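Long-range contacts in histone acetyltransferase, ELP3 family (Methanocaldococcus infernus, PDB 6IA8), which acetylates the wobble uridine of tRNA, using acetyl-CoA and radical S-adenosylmethionine chemistry, on the way to 5-carboxymethyluridine: residues A[63-68]-A[135-140]; A[116-121]-A[161-166]; A[151-156]-A[205-210]; A[187-192]-A[210-215]. All blocks are in the same frame, centred on the assembly; numbering follows the deposited sequence.

Contact 1. Residues A[63-68]-A[135-140]; sequences AVVAVM and IELIIM
Val-65 and Val-67 join the strand 63-68 to residues 135-140 in parallel pairing, each donating its N-H to one carbonyl and accepting on its own O from the next residue but one. Val-65 N reaches Glu-136 O at 2.8 Å in a virtually straight bond (179° at the hydrogen), and Glu-136 N is held in turn by Ala-63 O. On the face bearing Val-65, its CG2 meets Ile-135 CG2 at 3.6 Å while CG1 turns to Leu-137 CD1. With CG1 anti to the carbonyl carbon (chi1 -60°), Val-67 has CG2 between its backbone N and carbonyl carbon, alongside Ile-139 CD1 at 3.8 Å. On the other face one pair is tight: Val-64 CG1 lies 3.5 Å from Ile-138 CD1. Met-140 SD packs against the methyl of small Ala-66, 3.8 Å from CB. Met-68 and Met-140 cross at about a right angle, CG against CE at 3.7 Å.

Further out, helices 114-127 and 149-164 cover the Val-65 face, Leu-125 touching Ala-63 and Phe-155 touching Val-67, and Gln-117 OE1 accepts from Met-68 N. Glu-136 OE2 forms a salt bridge with Arg-212 NH1. Both faces are largely apolar, but the helix-covered one is buried, whereas the other is more open and bears the one charged group, Glu-136, consistent with the outer and inner sides of a radical SAM barrel.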
# COMPACT_ATOMS: atom_id res chain seq x y z
N ALA A 63 10.40 -4.40 -8.15
CA ALA A 63 10.20 -3.41 -9.19
C ALA A 63 8.74 -2.97 -9.20
O ALA A 63 7.83 -3.81 -9.26
CB ALA A 63 10.57 -3.97 -10.56
N VAL A 64 8.51 -1.67 -9.16
CA VAL A 64 7.15 -1.13 -9.21
C VAL A 64 6.81 -0.84 -10.66
O VAL A 64 7.52 -0.07 -11.32
CB VAL A 64 7.02 0.13 -8.35
CG1 VAL A 64 5.63 0.70 -8.53
CG2 VAL A 64 7.28 -0.19 -6.87
N VAL A 65 5.75 -1.45 -11.16
CA VAL A 65 5.31 -1.30 -12.54
C VAL A 65 3.92 -0.70 -12.46
O VAL A 65 2.95 -1.40 -12.17
CB VAL A 65 5.30 -2.63 -13.29
CG1 VAL A 65 4.66 -2.51 -14.66
CG2 VAL A 65 6.73 -3.23 -13.41
N ALA A 66 3.82 0.60 -12.71
CA ALA A 66 2.56 1.32 -12.66
C ALA A 66 2.04 1.52 -14.08
O ALA A 66 2.75 2.06 -14.92
CB ALA A 66 2.75 2.68 -11.99
N VAL A 67 0.80 1.11 -14.33
CA VAL A 67 0.21 1.18 -15.66
C VAL A 67 -1.15 1.86 -15.60
O VAL A 67 -1.82 1.87 -14.57
CB VAL A 67 0.06 -0.22 -16.30
CG1 VAL A 67 1.43 -0.90 -16.42
CG2 VAL A 67 -0.88 -1.05 -15.50
N MET A 68 -1.56 2.41 -16.75
CA MET A 68 -2.76 3.23 -16.86
C MET A 68 -3.83 2.52 -17.68
O MET A 68 -3.53 1.92 -18.71
CB MET A 68 -2.44 4.58 -17.51
CG MET A 68 -2.09 5.70 -16.55
SD MET A 68 -3.56 6.60 -16.02
CE MET A 68 -2.88 7.59 -14.69
N ILE A 135 7.76 -8.16 -9.09
CA ILE A 135 7.07 -6.98 -9.61
C ILE A 135 5.84 -6.68 -8.77
O ILE A 135 5.01 -7.56 -8.52
CB ILE A 135 6.68 -7.18 -11.09
CG1 ILE A 135 7.96 -7.15 -11.97
CG2 ILE A 135 5.69 -6.10 -11.53
CD1 ILE A 135 7.71 -7.53 -13.40
N GLU A 136 5.70 -5.42 -8.37
CA GLU A 136 4.46 -4.89 -7.82
C GLU A 136 3.76 -4.16 -8.96
O GLU A 136 4.29 -3.16 -9.47
CB GLU A 136 4.72 -3.93 -6.66
CG GLU A 136 3.45 -3.16 -6.23
CD GLU A 136 3.71 -2.08 -5.17
OE1 GLU A 136 4.88 -1.72 -4.94
OE2 GLU A 136 2.74 -1.59 -4.57
N LEU A 137 2.60 -4.66 -9.35
CA LEU A 137 1.81 -4.09 -10.43
C LEU A 137 0.77 -3.16 -9.82
O LEU A 137 0.05 -3.55 -8.90
CB LEU A 137 1.12 -5.18 -11.22
CG LEU A 137 0.27 -4.74 -12.41
CD1 LEU A 137 1.12 -4.06 -13.45
CD2 LEU A 137 -0.43 -5.99 -12.95
N ILE A 138 0.75 -1.92 -10.30
CA ILE A 138 -0.15 -0.90 -9.78
C ILE A 138 -1.06 -0.46 -10.92
O ILE A 138 -0.56 0.04 -11.93
CB ILE A 138 0.59 0.32 -9.21
CG1 ILE A 138 1.58 -0.10 -8.12
CG2 ILE A 138 -0.41 1.32 -8.62
CD1 ILE A 138 2.31 1.07 -7.49
N ILE A 139 -2.37 -0.60 -10.73
CA ILE A 139 -3.36 -0.22 -11.72
C ILE A 139 -3.86 1.17 -11.38
O ILE A 139 -4.56 1.37 -10.38
CB ILE A 139 -4.52 -1.22 -11.78
CG1 ILE A 139 -4.00 -2.66 -11.91
CG2 ILE A 139 -5.48 -0.86 -12.93
CD1 ILE A 139 -3.14 -2.93 -13.12
N MET A 140 -3.51 2.15 -12.20
CA MET A 140 -3.83 3.54 -11.93
C MET A 140 -5.06 3.97 -12.72
O MET A 140 -5.31 3.48 -13.83
CB MET A 140 -2.65 4.43 -12.28
CG MET A 140 -1.40 4.12 -11.51
SD MET A 140 -0.06 5.26 -11.88
CE MET A 140 0.13 5.00 -13.64

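Contact 2. Residues A[116-121]-A[161-166]; sequences LQTRAR and DAMNER
The guanidinium of Arg-119 meets Glu-165 at its edge: Glu-165 CG lies near the guanidinium plane, 4.1 Å from NH1. The carboxylate of Glu-165 is turned almost perpendicular, the two planes 81° apart, and OE1 remains 4.6 Å from Arg-119 NH1, too far for a salt bridge. The opposite charges probably attract each other loosely, which suits long, flexible side chains at the outer margin of a helix pair. Each has another polar neighbour: Glu-123 forms a long, weak ion pair with Arg-119, and His-183 a weak hydrogen bond with Glu-165 OE1.

Beneath this pair the helices touch through small groups. Ala-162 CB is 3.7 Å from Thr-118 CG2 and 4.2 Å from Arg-119 CB, and with no larger side chain in between the backbones come close, the CA atoms of Arg-119 and Ala-162 being 5.3 Å apart. With OG1 beside the backbone N (chi1 -59°), Thr-118 has its CG2 methyl anti to that N, where it also meets Met-163 CG at 4.0 Å. Its hydroxyl is bonded to Pro-114 O in the preceding turn, which satisfies this buried polar group. Met-163 also touches Ile-122 of helix 114-127, and Thr-118 rests on Val-65 of the sheet.

The chain leaves helix 149-164 at Glu-165, the residue whose side chain meets Arg-119. Two helices laid side by side on neighbouring parallel strands, 63-68 and 134-140, are the usual outer layer of the radical SAM alpha/beta barrel.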
# COMPACT_ATOMS: atom_id res chain seq x y z
N LEU A 116 2.05 -3.51 -23.56
CA LEU A 116 3.14 -2.62 -23.95
C LEU A 116 3.61 -1.79 -22.76
O LEU A 116 4.81 -1.55 -22.60
CB LEU A 116 2.71 -1.72 -25.10
CG LEU A 116 2.22 -2.45 -26.36
CD1 LEU A 116 1.82 -1.42 -27.42
CD2 LEU A 116 3.28 -3.39 -26.89
N GLN A 117 2.68 -1.32 -21.93
CA GLN A 117 3.07 -0.55 -20.75
C GLN A 117 3.91 -1.39 -19.79
O GLN A 117 4.96 -0.96 -19.30
CB GLN A 117 1.83 -0.01 -20.04
CG GLN A 117 1.14 1.16 -20.75
CD GLN A 117 -0.06 1.63 -19.98
OE1 GLN A 117 0.06 2.51 -19.11
NE2 GLN A 117 -1.21 1.05 -20.26
N THR A 118 3.44 -2.60 -19.50
CA THR A 118 4.16 -3.44 -18.57
C THR A 118 5.54 -3.81 -19.13
O THR A 118 6.56 -3.68 -18.46
CB THR A 118 3.33 -4.68 -18.29
OG1 THR A 118 2.05 -4.31 -17.73
CG2 THR A 118 4.06 -5.62 -17.31
N ARG A 119 5.58 -4.28 -20.37
CA ARG A 119 6.86 -4.64 -20.99
C ARG A 119 7.82 -3.46 -20.99
O ARG A 119 9.01 -3.60 -20.64
CB ARG A 119 6.61 -5.16 -22.41
CG ARG A 119 7.84 -5.30 -23.26
CD ARG A 119 8.51 -6.64 -23.11
NE ARG A 119 9.70 -6.77 -23.96
CZ ARG A 119 10.56 -7.79 -23.89
NH1 ARG A 119 10.34 -8.77 -23.02
NH2 ARG A 119 11.62 -7.82 -24.67
N ALA A 120 7.35 -2.28 -21.41
CA ALA A 120 8.25 -1.14 -21.55
C ALA A 120 8.87 -0.75 -20.21
O ALA A 120 10.05 -0.37 -20.14
CB ALA A 120 7.50 0.05 -22.18
N ARG A 121 8.09 -0.82 -19.14
CA ARG A 121 8.61 -0.47 -17.82
C ARG A 121 9.65 -1.49 -17.36
O ARG A 121 10.68 -1.12 -16.78
CB ARG A 121 7.45 -0.39 -16.82
CG ARG A 121 7.86 0.10 -15.43
CD ARG A 121 8.45 1.50 -15.44
NE ARG A 121 9.13 1.81 -14.19
CZ ARG A 121 9.97 2.82 -14.03
NH1 ARG A 121 10.23 3.63 -15.04
NH2 ARG A 121 10.56 3.02 -12.86
N ASP A 161 0.87 -11.41 -19.10
CA ASP A 161 1.48 -11.91 -20.33
C ASP A 161 2.84 -11.26 -20.54
O ASP A 161 3.80 -11.93 -20.95
CB ASP A 161 0.58 -11.66 -21.55
CG ASP A 161 -0.66 -12.54 -21.57
OD1 ASP A 161 -0.70 -13.57 -20.86
OD2 ASP A 161 -1.60 -12.21 -22.31
N ALA A 162 2.93 -9.94 -20.33
CA ALA A 162 4.19 -9.23 -20.50
C ALA A 162 5.22 -9.70 -19.50
O ALA A 162 6.40 -9.84 -19.84
CB ALA A 162 4.00 -7.73 -20.35
N MET A 163 4.80 -9.96 -18.26
CA MET A 163 5.74 -10.48 -17.28
C MET A 163 6.15 -11.90 -17.62
O MET A 163 7.32 -12.26 -17.44
CB MET A 163 5.13 -10.46 -15.87
CG MET A 163 4.72 -9.07 -15.40
SD MET A 163 4.00 -9.21 -13.74
CE MET A 163 2.76 -7.92 -13.83
N ASN A 164 5.19 -12.72 -18.08
CA ASN A 164 5.47 -14.12 -18.41
C ASN A 164 6.28 -14.24 -19.70
O ASN A 164 6.92 -15.27 -19.92
CB ASN A 164 4.17 -14.92 -18.57
CG ASN A 164 3.33 -14.96 -17.30
OD1 ASN A 164 3.84 -14.77 -16.20
ND2 ASN A 164 2.04 -15.22 -17.45
N GLU A 165 6.22 -13.23 -20.55
CA GLU A 165 6.86 -13.28 -21.87
C GLU A 165 6.28 -14.40 -22.73
O GLU A 165 7.00 -15.08 -23.47
CB GLU A 165 8.37 -13.42 -21.75
CG GLU A 165 9.06 -12.19 -21.14
CD GLU A 165 10.51 -12.46 -20.79
OE1 GLU A 165 10.99 -11.92 -19.77
OE2 GLU A 165 11.17 -13.23 -21.52
N ARG A 166 4.96 -14.55 -22.67
CA ARG A 166 4.27 -15.47 -23.58
C ARG A 166 2.76 -15.20 -23.51
O ARG A 166 2.24 -14.69 -22.52
CB ARG A 166 4.57 -16.93 -23.23
CG ARG A 166 4.21 -17.31 -21.82
CD ARG A 166 3.92 -18.83 -21.72
NE ARG A 166 2.64 -19.18 -22.33
CZ ARG A 166 2.10 -20.40 -22.30
NH1 ARG A 166 2.74 -21.39 -21.68
NH2 ARG A 166 0.93 -20.62 -22.89

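Contact 3. Residues A[151-156]-A[205-210]; sequences YQDWFI and MLKLGA. With SO4 (sulfate ion), chain F.
Asp-153 and Lys-207 form the salt bridge of this helix pair, NZ lying 2.9 Å from OD2 on its syn lone pair and making a weak bond of 3.3 Å to OD1. The lysine bends at chi3 (83°), which turns CE toward the carboxylate. Gln-204 bridges the pair, its NE2 donating to Asp-153 OD1 and its OE1 accepting from Lys-207 NZ. An alanine in place of Asp-153 would probably leave the lysine charge without its mate and Gln-204 NE2 without its main acceptor.

The apolar contact is between Leu-208 CD2 and Ile-156 CG1, 3.9 Å apart. The same aliphatic end also makes van der Waals contact with two oxygens, CD2 lying 3.4 Å from Asp-153 OD1 and CD1 3.7 Å from Gln-152 OE1; the amide nitrogen of Gln-152 is held by Arg-147 O. Gly-209 then ends the helix in a Schellman motif, its positive phi suiting a residue without CB.

A sulfate, probably from the crystallisation liquor, accepts from Trp-154 NE1 at 3.0 Å and also binds Lys-157.

Leu-208 also touches Leu-171 of helix 171-178, Phe-144 in a loop and Ile-190 of strand 184-192, placing the contact where three helices gather over the sheet.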
# COMPACT_ATOMS: atom_id res chain seq x y z
N TYR A 151 -13.15 -6.25 -19.55
CA TYR A 151 -11.98 -5.40 -19.69
C TYR A 151 -10.99 -5.61 -18.56
O TYR A 151 -9.77 -5.66 -18.80
CB TYR A 151 -12.40 -3.93 -19.76
CG TYR A 151 -11.23 -2.98 -19.84
CD1 TYR A 151 -10.65 -2.64 -21.05
CD2 TYR A 151 -10.70 -2.41 -18.68
CE1 TYR A 151 -9.58 -1.77 -21.11
CE2 TYR A 151 -9.63 -1.52 -18.75
CZ TYR A 151 -9.07 -1.21 -19.96
OH TYR A 151 -8.00 -0.35 -20.03
N GLN A 152 -11.47 -5.71 -17.32
CA GLN A 152 -10.56 -5.92 -16.19
C GLN A 152 -9.76 -7.20 -16.34
O GLN A 152 -8.55 -7.23 -16.11
CB GLN A 152 -11.34 -5.97 -14.87
CG GLN A 152 -12.23 -4.77 -14.56
CD GLN A 152 -12.86 -4.89 -13.19
OE1 GLN A 152 -12.21 -5.30 -12.23
NE2 GLN A 152 -14.14 -4.57 -13.08
N ASP A 153 -10.45 -8.31 -16.64
CA ASP A 153 -9.78 -9.59 -16.77
C ASP A 153 -8.73 -9.52 -17.87
O ASP A 153 -7.59 -9.96 -17.69
CB ASP A 153 -10.79 -10.70 -17.06
CG ASP A 153 -11.68 -11.00 -15.88
OD1 ASP A 153 -11.46 -10.42 -14.79
OD2 ASP A 153 -12.59 -11.84 -16.04
N TRP A 154 -9.10 -8.94 -19.01
CA TRP A 154 -8.17 -8.85 -20.14
C TRP A 154 -6.98 -7.98 -19.78
O TRP A 154 -5.83 -8.34 -20.06
CB TRP A 154 -8.92 -8.30 -21.36
CG TRP A 154 -8.03 -7.92 -22.51
CD1 TRP A 154 -7.53 -8.75 -23.48
CD2 TRP A 154 -7.52 -6.61 -22.79
NE1 TRP A 154 -6.74 -8.03 -24.36
CE2 TRP A 154 -6.72 -6.71 -23.96
CE3 TRP A 154 -7.67 -5.35 -22.18
CZ2 TRP A 154 -6.07 -5.62 -24.52
CZ3 TRP A 154 -7.03 -4.27 -22.74
CH2 TRP A 154 -6.23 -4.41 -23.90
N PHE A 155 -7.22 -6.84 -19.12
CA PHE A 155 -6.13 -5.91 -18.83
C PHE A 155 -5.10 -6.56 -17.92
O PHE A 155 -3.88 -6.47 -18.16
CB PHE A 155 -6.69 -4.65 -18.19
CG PHE A 155 -5.71 -3.53 -18.11
CD1 PHE A 155 -4.80 -3.46 -17.07
CD2 PHE A 155 -5.68 -2.54 -19.08
CE1 PHE A 155 -3.90 -2.42 -17.00
CE2 PHE A 155 -4.79 -1.50 -19.02
CZ PHE A 155 -3.89 -1.42 -17.99
N ILE A 156 -5.56 -7.22 -16.87
CA ILE A 156 -4.63 -7.87 -15.95
C ILE A 156 -3.95 -9.04 -16.63
O ILE A 156 -2.74 -9.27 -16.44
CB ILE A 156 -5.35 -8.31 -14.66
CG1 ILE A 156 -5.88 -7.09 -13.90
CG2 ILE A 156 -4.38 -9.14 -13.81
CD1 ILE A 156 -4.87 -6.06 -13.52
N MET A 205 -11.81 -8.15 -7.54
CA MET A 205 -10.41 -7.80 -7.30
C MET A 205 -9.64 -9.00 -6.79
O MET A 205 -8.50 -9.21 -7.21
CB MET A 205 -10.31 -6.62 -6.34
CG MET A 205 -10.73 -5.31 -7.01
SD MET A 205 -10.58 -3.84 -6.01
CE MET A 205 -11.55 -4.30 -4.66
N LEU A 206 -10.22 -9.78 -5.89
CA LEU A 206 -9.57 -11.02 -5.46
C LEU A 206 -9.37 -11.98 -6.63
O LEU A 206 -8.33 -12.65 -6.73
CB LEU A 206 -10.40 -11.69 -4.36
CG LEU A 206 -10.41 -10.96 -3.02
CD1 LEU A 206 -11.53 -11.46 -2.12
CD2 LEU A 206 -9.06 -11.15 -2.38
N LYS A 207 -10.35 -12.10 -7.52
CA LYS A 207 -10.18 -12.95 -8.70
C LYS A 207 -8.98 -12.52 -9.52
O LYS A 207 -8.26 -13.35 -10.08
CB LYS A 207 -11.45 -12.91 -9.56
CG LYS A 207 -11.52 -14.02 -10.62
CD LYS A 207 -12.74 -13.85 -11.54
CE LYS A 207 -12.46 -12.86 -12.66
NZ LYS A 207 -13.68 -12.47 -13.40
N LEU A 208 -8.76 -11.21 -9.63
CA LEU A 208 -7.64 -10.70 -10.41
C LEU A 208 -6.29 -10.97 -9.75
O LEU A 208 -5.26 -10.84 -10.41
CB LEU A 208 -7.80 -9.20 -10.61
CG LEU A 208 -9.01 -8.71 -11.38
CD1 LEU A 208 -9.15 -7.21 -11.34
CD2 LEU A 208 -8.97 -9.20 -12.83
N GLY A 209 -6.26 -11.28 -8.46
CA GLY A 209 -5.02 -11.44 -7.74
C GLY A 209 -4.60 -10.23 -6.93
O GLY A 209 -3.42 -10.14 -6.55
N ALA A 210 -5.51 -9.31 -6.66
CA ALA A 210 -5.16 -8.10 -5.92
C ALA A 210 -4.72 -8.46 -4.51
O ALA A 210 -5.26 -9.37 -3.89
CB ALA A 210 -6.35 -7.13 -5.85
S SO4 F . -5.27 -11.29 -26.39
O1 SO4 F . -6.01 -11.93 -25.31
O2 SO4 F . -3.84 -11.38 -26.12
O3 SO4 F . -5.57 -11.96 -27.65
O4 SO4 F . -5.64 -9.87 -26.50

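Contact 4. Residues A[187-192]-A[210-215]; sequences ALCIET and ATRVEL
Leu-188 and Thr-211 open the pairing with a two-way grip. Leu-188 O accepts from Thr-211 N at 2.9 Å and again from Arg-212 N at 3.2 Å, while Leu-188 N donates to Thr-211 OG1 at 3.1 Å. Thr-211 can answer because its hydroxyl sits between backbone N and carbonyl carbon (chi1 54°), so the side chain substitutes for a backbone acceptor where the strand has not yet begun. Regular parallel bonding follows: Ile-190 takes its N-H to Arg-212 O and receives Glu-214 N, and Thr-192 N closes on Glu-214 O at 2.8 Å, 160° at the hydrogen.

Two carboxylates come next, side by side and pointing the same way, Glu-191 OE2 3.6 Å from Glu-214 OE2. Their repulsion is probably eased by Lys-286, which forms a salt bridge with Glu-214 OE2. An alanine in place of Glu-191 would probably open a gap beside the Glu-214 carboxylate.

The strands belong to one beta-alpha-beta unit, strand 184-192, helix 199-208 and strand 212-218, a crossover that recurs in TIM-barrel-like folds such as the radical SAM core.

On the face toward that helix the packing is apolar. Ile-190 CD1 lies 4.0 Å from Ala-210 CB, where a small methyl fits between Ile-190 and Met-205, which touch each other as well. Thr-192 presents its CG2 methyl to Val-213 CG1 at 3.7 Å and to Leu-215 CD2 at 3.8 Å, and beyond them Leu-244 of helix 234-245 covers Val-213 and Leu-215.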
# COMPACT_ATOMS: atom_id res chain seq x y z
N ALA A 187 2.76 -8.62 -5.97
CA ALA A 187 1.75 -7.76 -5.38
C ALA A 187 1.01 -7.06 -6.50
O ALA A 187 1.61 -6.71 -7.52
CB ALA A 187 2.36 -6.71 -4.43
N LEU A 188 -0.27 -6.82 -6.28
CA LEU A 188 -1.12 -6.15 -7.27
C LEU A 188 -1.97 -5.15 -6.51
O LEU A 188 -2.78 -5.55 -5.66
CB LEU A 188 -2.00 -7.14 -8.01
CG LEU A 188 -3.16 -6.60 -8.87
CD1 LEU A 188 -2.67 -5.60 -9.84
CD2 LEU A 188 -3.88 -7.77 -9.60
N CYS A 189 -1.79 -3.87 -6.81
CA CYS A 189 -2.50 -2.80 -6.14
C CYS A 189 -3.48 -2.16 -7.11
O CYS A 189 -3.11 -1.82 -8.24
CB CYS A 189 -1.55 -1.72 -5.62
SG CYS A 189 -2.54 -0.37 -4.75
N ILE A 190 -4.72 -2.00 -6.68
CA ILE A 190 -5.78 -1.40 -7.47
C ILE A 190 -6.23 -0.12 -6.77
O ILE A 190 -6.52 -0.14 -5.57
CB ILE A 190 -6.96 -2.37 -7.67
CG1 ILE A 190 -6.47 -3.60 -8.44
CG2 ILE A 190 -8.09 -1.69 -8.50
CD1 ILE A 190 -7.53 -4.60 -8.66
N GLU A 191 -6.24 0.98 -7.50
CA GLU A 191 -6.73 2.24 -6.95
C GLU A 191 -8.21 2.35 -7.27
O GLU A 191 -8.64 2.01 -8.39
CB GLU A 191 -5.97 3.42 -7.55
CG GLU A 191 -4.46 3.31 -7.42
CD GLU A 191 -3.74 4.55 -7.91
OE1 GLU A 191 -4.35 5.36 -8.64
OE2 GLU A 191 -2.56 4.73 -7.56
N THR A 192 -9.00 2.82 -6.31
CA THR A 192 -10.43 2.92 -6.56
C THR A 192 -11.07 4.00 -5.71
O THR A 192 -10.56 4.37 -4.66
CB THR A 192 -11.15 1.59 -6.30
OG1 THR A 192 -12.50 1.63 -6.80
CG2 THR A 192 -11.16 1.29 -4.79
N ALA A 210 -5.51 -9.31 -6.66
CA ALA A 210 -5.16 -8.10 -5.92
C ALA A 210 -4.72 -8.46 -4.51
O ALA A 210 -5.26 -9.37 -3.89
CB ALA A 210 -6.35 -7.13 -5.85
N THR A 211 -3.75 -7.70 -4.00
CA THR A 211 -3.31 -7.81 -2.62
C THR A 211 -3.47 -6.51 -1.87
O THR A 211 -3.39 -6.53 -0.64
CB THR A 211 -1.84 -8.24 -2.57
OG1 THR A 211 -1.04 -7.34 -3.36
CG2 THR A 211 -1.69 -9.67 -3.15
N ARG A 212 -3.61 -5.37 -2.57
CA ARG A 212 -3.73 -4.06 -1.93
C ARG A 212 -4.77 -3.24 -2.67
O ARG A 212 -4.83 -3.30 -3.90
CB ARG A 212 -2.39 -3.30 -1.90
CG ARG A 212 -2.43 -1.96 -1.15
CD ARG A 212 -1.07 -1.27 -1.19
NE ARG A 212 -0.86 -0.50 -2.42
CZ ARG A 212 0.30 0.00 -2.80
NH1 ARG A 212 1.38 -0.17 -2.06
NH2 ARG A 212 0.39 0.68 -3.93
N VAL A 213 -5.58 -2.49 -1.93
CA VAL A 213 -6.55 -1.57 -2.51
C VAL A 213 -6.31 -0.18 -1.93
O VAL A 213 -6.24 -0.01 -0.71
CB VAL A 213 -8.00 -2.03 -2.26
CG1 VAL A 213 -9.00 -0.96 -2.82
CG2 VAL A 213 -8.27 -3.36 -2.88
N GLU A 214 -6.15 0.80 -2.81
CA GLU A 214 -5.93 2.18 -2.41
C GLU A 214 -7.24 2.93 -2.64
O GLU A 214 -7.73 2.98 -3.77
CB GLU A 214 -4.82 2.84 -3.22
CG GLU A 214 -4.49 4.25 -2.72
CD GLU A 214 -3.60 5.04 -3.69
OE1 GLU A 214 -4.04 6.12 -4.14
OE2 GLU A 214 -2.49 4.57 -3.99
N LEU A 215 -7.79 3.49 -1.57
CA LEU A 215 -9.06 4.21 -1.61
C LEU A 215 -8.78 5.69 -1.81
O LEU A 215 -7.93 6.25 -1.11
CB LEU A 215 -9.84 3.99 -0.31
CG LEU A 215 -10.30 2.55 -0.05
CD1 LEU A 215 -10.95 2.48 1.38
CD2 LEU A 215 -11.28 2.07 -1.11

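In the fold
From the N terminus, contact 1 closes the first loop, pairing strand 63-68 with 135-140 around helix 114-127 and residues 72-106, which are not modelled and include the three cysteines that probably bind the iron-sulfur cluster. Contact 2 starts within that loop and ends beyond it, so the two cross. Contact 3 opens inside the loop of contact 2 and runs on to 205-210, crossing it through shared helix 149-164. Contact 4 opens before contact 3 closes and shares Ala-210 with it. Contact 1 precedes contacts 3 and 4 in series. Contacts 1 and 4 are two strand pairs of one parallel sheet, joined through neighbouring strands 134-140 and 184-192; contacts 2 and 3 join the helices over it.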